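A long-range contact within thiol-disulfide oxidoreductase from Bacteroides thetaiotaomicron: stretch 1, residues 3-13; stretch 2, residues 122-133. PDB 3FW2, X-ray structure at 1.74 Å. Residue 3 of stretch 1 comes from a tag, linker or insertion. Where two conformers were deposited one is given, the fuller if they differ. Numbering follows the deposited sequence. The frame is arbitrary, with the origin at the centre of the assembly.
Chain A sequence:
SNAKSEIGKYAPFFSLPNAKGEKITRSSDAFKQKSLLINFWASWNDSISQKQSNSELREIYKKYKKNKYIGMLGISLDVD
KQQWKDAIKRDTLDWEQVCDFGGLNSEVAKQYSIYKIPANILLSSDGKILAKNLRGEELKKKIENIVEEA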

ATOM      1  N   ALA A   3      -7.732   6.964  15.374  1.00 33.79           N
ATOM      2  CA  ALA A   3      -7.579   7.886  16.551  1.00 33.72           C
ATOM      3  C   ALA A   3      -6.430   7.468  17.478  1.00 33.00           C
ATOM      4  O   ALA A   3      -5.907   8.285  18.226  1.00 33.04           O
ATOM      5  N   LYS A   4      -6.031   6.192  17.435  1.00 32.22           N
ATOM      6  CA  LYS A   4      -5.012   5.697  18.355  1.00 31.40           C
ATOM      7  C   LYS A   4      -3.610   6.164  17.961  1.00 30.17           C
ATOM      8  O   LYS A   4      -2.678   6.047  18.757  1.00 28.76           O
ATOM      9  N   SER A   5      -3.449   6.650  16.725  1.00 29.22           N
ATOM     10  CA  SER A   5      -2.149   7.174  16.287  1.00 28.73           C
ATOM     11  C   SER A   5      -2.207   8.667  15.934  1.00 28.36           C
ATOM     12  O   SER A   5      -1.424   9.132  15.125  1.00 29.45           O
ATOM     13  N   GLU A   6      -3.089   9.420  16.584  1.00 27.65           N
ATOM     14  CA  GLU A   6      -3.071  10.874  16.435  0.60 27.38           C
ATOM     15  C   GLU A   6      -1.988  11.527  17.301  1.00 26.44           C
ATOM     16  O   GLU A   6      -1.567  10.993  18.343  1.00 24.04           O
ATOM     17  N   ILE A   7      -1.530  12.700  16.855  1.00 26.24           N
ATOM     18  CA  ILE A   7      -0.489  13.452  17.564  1.00 25.92           C
ATOM     19  C   ILE A   7      -0.855  13.617  19.047  1.00 25.25           C
ATOM     20  O   ILE A   7      -1.998  13.883  19.379  1.00 25.62           O
ATOM     21  N   GLY A   8       0.102  13.399  19.945  1.00 24.61           N
ATOM     22  CA  GLY A   8      -0.125  13.538  21.379  1.00 23.93           C
ATOM     23  C   GLY A   8      -0.573  12.261  22.096  1.00 23.22           C
ATOM     24  O   GLY A   8      -0.532  12.199  23.328  1.00 22.48           O
ATOM     25  N   LYS A   9      -0.983  11.245  21.338  1.00 21.91           N
ATOM     26  CA  LYS A   9      -1.359   9.944  21.903  1.00 21.72           C
ATOM     27  C   LYS A   9      -0.102   9.159  22.124  1.00 21.21           C
ATOM     28  O   LYS A   9       0.928   9.471  21.530  1.00 21.35           O
ATOM     29  N   TYR A  10      -0.162   8.132  22.969  1.00 20.42           N
ATOM     30  CA  TYR A  10       0.947   7.203  23.087  1.00 20.51           C
ATOM     31  C   TYR A  10       0.925   6.246  21.898  1.00 18.99           C
ATOM     32  O   TYR A  10      -0.143   5.770  21.519  1.00 18.54           O
ATOM     33  N   ALA A  11       2.109   5.978  21.336  1.00 17.27           N
ATOM     34  CA  ALA A  11       2.273   5.085  20.175  1.00 16.16           C
ATOM     35  C   ALA A  11       1.626   3.699  20.437  1.00 14.63           C
ATOM     36  O   ALA A  11       1.910   3.102  21.449  1.00 13.85           O
ATOM     37  N   PRO A  12       0.819   3.172  19.490  1.00 13.53           N
ATOM     38  CA  PRO A  12       0.423   1.757  19.602  1.00 13.14           C
ATOM     39  C   PRO A  12       1.603   0.789  19.695  1.00 13.20           C
ATOM     40  O   PRO A  12       2.687   1.022  19.099  1.00 11.20           O
ATOM     41  N   PHE A  13       1.414  -0.288  20.441  1.00 12.56           N
ATOM     42  CA  PHE A  13       2.498  -1.249  20.579  1.00 13.45           C
ATOM     43  C   PHE A  13       2.832  -1.898  19.258  1.00 13.66           C
ATOM     44  O   PHE A  13       1.935  -2.132  18.421  1.00 14.64           O
ATOM     45  N   LEU A 122       7.085  10.238  14.282  1.00 10.73           N
ATOM     46  CA  LEU A 122       8.153  10.608  15.224  1.00 11.42           C
ATOM     47  C   LEU A 122       7.607  10.514  16.620  1.00 12.94           C
ATOM     48  O   LEU A 122       6.589  11.108  16.894  1.00 11.83           O
ATOM     49  N   LEU A 123       8.303   9.744  17.454  1.00 12.57           N
ATOM     50  CA  LEU A 123       7.927   9.526  18.838  1.00 13.62           C
ATOM     51  C   LEU A 123       8.901  10.178  19.773  1.00 14.49           C
ATOM     52  O   LEU A 123      10.106  10.106  19.572  1.00 14.30           O
ATOM     53  N   SER A 124       8.381  10.722  20.871  1.00 15.87           N
ATOM     54  CA  SER A 124       9.259  11.132  21.968  1.00 16.74           C
ATOM     55  C   SER A 124       9.809   9.881  22.691  1.00 16.78           C
ATOM     56  O   SER A 124       9.334   8.747  22.458  1.00 16.96           O
ATOM     57  N   SER A 125      10.791  10.044  23.583  1.00 18.61           N
ATOM     58  CA  SER A 125      11.344   8.858  24.308  1.00 19.35           C
ATOM     59  C   SER A 125      10.322   8.185  25.207  1.00 19.94           C
ATOM     60  O   SER A 125      10.462   6.999  25.498  1.00 20.41           O
ATOM     61  N   ASP A 126       9.278   8.908  25.610  1.00 19.31           N
ATOM     62  CA  ASP A 126       8.191   8.274  26.365  1.00 21.16           C
ATOM     63  C   ASP A 126       7.082   7.652  25.499  1.00 20.42           C
ATOM     64  O   ASP A 126       6.059   7.177  26.027  1.00 19.99           O
ATOM     65  N   GLY A 127       7.280   7.634  24.176  1.00 19.93           N
ATOM     66  CA  GLY A 127       6.334   7.011  23.287  1.00 18.84           C
ATOM     67  C   GLY A 127       5.246   7.919  22.750  1.00 18.05           C
ATOM     68  O   GLY A 127       4.365   7.460  22.012  1.00 19.25           O
ATOM     69  N   LYS A 128       5.273   9.201  23.093  1.00 16.78           N
ATOM     70  CA  LYS A 128       4.217  10.112  22.648  1.00 17.25           C
ATOM     71  C   LYS A 128       4.425  10.428  21.159  1.00 15.77           C
ATOM     72  O   LYS A 128       5.563  10.627  20.765  1.00 15.27           O
ATOM     73  N   ILE A 129       3.343  10.528  20.391  1.00 13.94           N
ATOM     74  CA  ILE A 129       3.391  10.864  18.990  1.00 13.80           C
ATOM     75  C   ILE A 129       3.565  12.360  18.827  1.00 13.41           C
ATOM     76  O   ILE A 129       2.629  13.158  19.151  1.00 14.35           O
ATOM     77  N   LEU A 130       4.756  12.732  18.348  1.00 13.45           N
ATOM     78  CA  LEU A 130       5.125  14.142  18.132  1.00 13.52           C
ATOM     79  C   LEU A 130       4.713  14.703  16.771  1.00 13.82           C
ATOM     80  O   LEU A 130       4.277  15.857  16.675  1.00 14.57           O
ATOM     81  N   ALA A 131       4.853  13.919  15.718  1.00 13.45           N
ATOM     82  CA  ALA A 131       4.580  14.372  14.366  1.00 13.88           C
ATOM     83  C   ALA A 131       4.476  13.179  13.451  1.00 13.85           C
ATOM     84  O   ALA A 131       4.963  12.106  13.758  1.00 12.13           O
ATOM     85  N   LYS A 132       3.804  13.391  12.335  1.00 14.28           N
ATOM     86  CA  LYS A 132       3.681  12.388  11.300  1.00 15.59           C
ATOM     87  C   LYS A 132       4.013  12.987   9.947  1.00 14.83           C
ATOM     88  O   LYS A 132       3.671  14.170   9.660  1.00 15.16           O
ATOM     89  N   ASN A 133       4.566  12.150   9.089  1.00 13.38           N
ATOM     90  CA  ASN A 133       4.757  12.444   7.675  1.00 13.32           C
ATOM     91  C   ASN A 133       5.566  13.736   7.471  1.00 14.69           C
ATOM     92  O   ASN A 133       5.240  14.577   6.662  1.00 15.90           O
TER

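An irregular N-terminal segment docks against a turn and the strand after it through three backbone hydrogen bonds, with Ile129 as the main side-chain anchor, Lys132 reaching across to Ser5 and Lys128 lying over the Tyr10 ring. Ile129 N to Lys9 O (2.9 Å) and Ala11 N to Gly127 O (2.8 Å) flank a single bridge between Tyr10 and Lys128, and Gly8 N to Ile129 O (2.7 Å) extends the ladder toward Ile7. Ile129 (chi1 m, chi2 t) points toward stretch 1 and loses the largest area to it; its CD1 lies 3.5 Å from Ser5 CA and 3.7 Å from Glu6 O, while its CG2 meets Ile7 CG1 at 4.2 Å. Ile7 (m, t) leans sideways, and its CG2 reaches Leu130 O at 3.8 Å. Ala11 points toward stretch 2, its CB 3.6 Å from CD1 of Leu123 (m, t). Lys132, also directed toward stretch 1, begins m, t, p and donates from NZ to Ser5 O (2.9 Å). Tyr10 (chi1 m) starts away, but its ring returns: Lys128 CD sits over one face, 4.1 Å from the centroid, in a CH-pi contact, and Asp126 O lies at the edge, 3.5 Å from CE1. Within stretch 1, Lys9 (m, m, t, p) points away, its NZ donating to Ala3 O (2.8 Å) in the tag and forming a salt bridge with Glu6 OE1 (3.3 Å).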

ATOM      1  CB  ALA A   3      -8.891   8.004  17.339  1.00 34.08           C
ATOM      2  CB  LYS A   4      -5.036   4.163  18.416  1.00 31.86           C
ATOM      3  CG  LYS A   4      -6.296   3.576  19.051  1.00 34.78           C
ATOM      4  CD  LYS A   4      -6.370   3.784  20.560  1.00 36.20           C
ATOM      5  CE  LYS A   4      -6.926   2.531  21.309  1.00 39.26           C
ATOM      6  NZ  LYS A   4      -8.380   2.238  21.090  1.00 37.92           N
ATOM      7  CB  SER A   5      -1.606   6.385  15.113  1.00 29.02           C
ATOM      8  OG  SER A   5      -2.579   6.362  14.103  1.00 29.67           O
ATOM      9  CB  GLU A   6      -4.460  11.481  16.716  0.60 28.00           C
ATOM     10  CG  GLU A   6      -4.910  11.445  18.162  0.60 29.30           C
ATOM     11  CD  GLU A   6      -6.201  12.199  18.380  0.60 31.11           C
ATOM     12  OE1 GLU A   6      -7.244  11.782  17.810  0.60 32.24           O
ATOM     13  OE2 GLU A   6      -6.169  13.203  19.129  0.60 33.48           O
ATOM     14  CB  ILE A   7      -0.184  14.818  16.861  1.00 26.48           C
ATOM     15  CG1 ILE A   7       0.588  14.555  15.543  1.00 29.03           C
ATOM     16  CG2 ILE A   7       0.620  15.704  17.801  1.00 24.48           C
ATOM     17  CD1 ILE A   7       0.453  15.711  14.509  1.00 33.72           C
ATOM     18  CB  LYS A   9      -2.255   9.179  20.934  1.00 22.03           C
ATOM     19  CG  LYS A   9      -3.616   9.800  20.695  1.00 25.25           C
ATOM     20  CD  LYS A   9      -4.559   9.500  21.829  1.00 29.00           C
ATOM     21  CE  LYS A   9      -5.888  10.247  21.663  1.00 32.70           C
ATOM     22  NZ  LYS A   9      -6.600   9.884  20.400  1.00 34.51           N
ATOM     23  CB  TYR A  10       0.828   6.413  24.382  1.00 20.88           C
ATOM     24  CG  TYR A  10       1.206   7.190  25.609  1.00 27.90           C
ATOM     25  CD1 TYR A  10       2.528   7.621  25.795  1.00 33.23           C
ATOM     26  CD2 TYR A  10       0.273   7.459  26.609  1.00 33.19           C
ATOM     27  CE1 TYR A  10       2.914   8.296  26.942  1.00 35.66           C
ATOM     28  CE2 TYR A  10       0.646   8.146  27.767  1.00 35.48           C
ATOM     29  CZ  TYR A  10       1.970   8.563  27.925  1.00 37.20           C
ATOM     30  OH  TYR A  10       2.371   9.251  29.064  1.00 37.09           O
ATOM     31  CB  ALA A  11       3.786   4.887  19.896  1.00 15.90           C
ATOM     32  CB  PRO A  12      -0.364   1.495  18.302  1.00 13.64           C
ATOM     33  CG  PRO A  12      -0.937   2.882  17.910  1.00 14.47           C
ATOM     34  CD  PRO A  12       0.193   3.838  18.327  1.00 14.47           C
ATOM     35  CB  PHE A  13       2.090  -2.321  21.550  1.00 14.25           C
ATOM     36  CG  PHE A  13       3.129  -3.350  21.773  1.00 13.85           C
ATOM     37  CD1 PHE A  13       4.278  -3.053  22.478  1.00 16.13           C
ATOM     38  CD2 PHE A  13       2.921  -4.633  21.341  1.00 14.98           C
ATOM     39  CE1 PHE A  13       5.245  -4.063  22.713  1.00 15.59           C
ATOM     40  CE2 PHE A  13       3.870  -5.623  21.580  1.00 14.68           C
ATOM     41  CZ  PHE A  13       5.011  -5.338  22.235  1.00 14.47           C
ATOM     42  CB  LEU A 122       8.624  12.018  14.933  1.00 13.06           C
ATOM     43  CG  LEU A 122       9.722  12.640  15.800  1.00 13.60           C
ATOM     44  CD1 LEU A 122      11.051  11.806  15.677  1.00 13.19           C
ATOM     45  CD2 LEU A 122       9.959  14.081  15.373  1.00 15.48           C
ATOM     46  CB  LEU A 123       7.914   8.050  19.139  1.00 12.35           C
ATOM     47  CG  LEU A 123       7.152   7.109  18.199  1.00 11.88           C
ATOM     48  CD1 LEU A 123       7.088   5.613  18.719  1.00 12.29           C
ATOM     49  CD2 LEU A 123       5.731   7.707  18.040  1.00 12.37           C
ATOM     50  CB  SER A 124       8.466  12.082  22.897  1.00 16.39           C
ATOM     51  OG  SER A 124       7.608  11.323  23.706  1.00 21.06           O
ATOM     52  CB  SER A 125      12.584   9.192  25.115  1.00 20.33           C
ATOM     53  OG  SER A 125      12.262  10.124  26.149  1.00 21.47           O
ATOM     54  CB  ASP A 126       7.610   9.238  27.423  1.00 22.34           C
ATOM     55  CG  ASP A 126       6.866  10.392  26.826  1.00 27.12           C
ATOM     56  OD1 ASP A 126       6.835  10.532  25.576  1.00 32.13           O
ATOM     57  OD2 ASP A 126       6.264  11.161  27.611  1.00 36.34           O
ATOM     58  CB  LYS A 128       4.323  11.440  23.384  1.00 18.51           C
ATOM     59  CG  LYS A 128       3.043  12.075  23.653  1.00 24.36           C
ATOM     60  CD  LYS A 128       2.431  11.443  24.938  1.00 31.22           C
ATOM     61  CE  LYS A 128       3.187  11.818  26.201  1.00 33.80           C
ATOM     62  NZ  LYS A 128       2.500  11.269  27.409  1.00 35.03           N
ATOM     63  CB  ILE A 129       2.159  10.371  18.233  1.00 13.17           C
ATOM     64  CG1 ILE A 129       2.111   8.841  18.289  1.00 15.74           C
ATOM     65  CG2 ILE A 129       2.182  10.863  16.740  1.00 15.07           C
ATOM     66  CD1 ILE A 129       0.807   8.241  17.837  1.00 16.33           C
ATOM     67  CB  LEU A 130       6.626  14.364  18.341  1.00 13.93           C
ATOM     68  CG  LEU A 130       7.222  13.970  19.687  1.00 15.59           C
ATOM     69  CD1 LEU A 130       8.775  14.107  19.687  1.00 18.65           C
ATOM     70  CD2 LEU A 130       6.550  14.834  20.808  1.00 19.37           C
ATOM     71  CB  ALA A 131       5.724  15.265  13.860  1.00 13.90           C
ATOM     72  CB  LYS A 132       2.258  11.842  11.250  1.00 17.69           C
ATOM     73  CG  LYS A 132       1.818  11.114  12.495  1.00 21.14           C
ATOM     74  CD  LYS A 132       0.301  10.984  12.637  1.00 25.95           C
ATOM     75  CE  LYS A 132      -0.269  10.054  11.619  1.00 28.09           C
ATOM     76  NZ  LYS A 132      -1.454   9.224  12.185  1.00 31.39           N
ATOM     77  CB  ASN A 133       3.433  12.431   6.926  1.00 14.92           C
ATOM     78  CG  ASN A 133       2.783  11.056   6.975  1.00 14.69           C
ATOM     79  OD1 ASN A 133       3.508  10.049   6.828  1.00 13.47           O
ATOM     80  ND2 ASN A 133       1.478  10.990   7.342  1.00 15.75           N
TER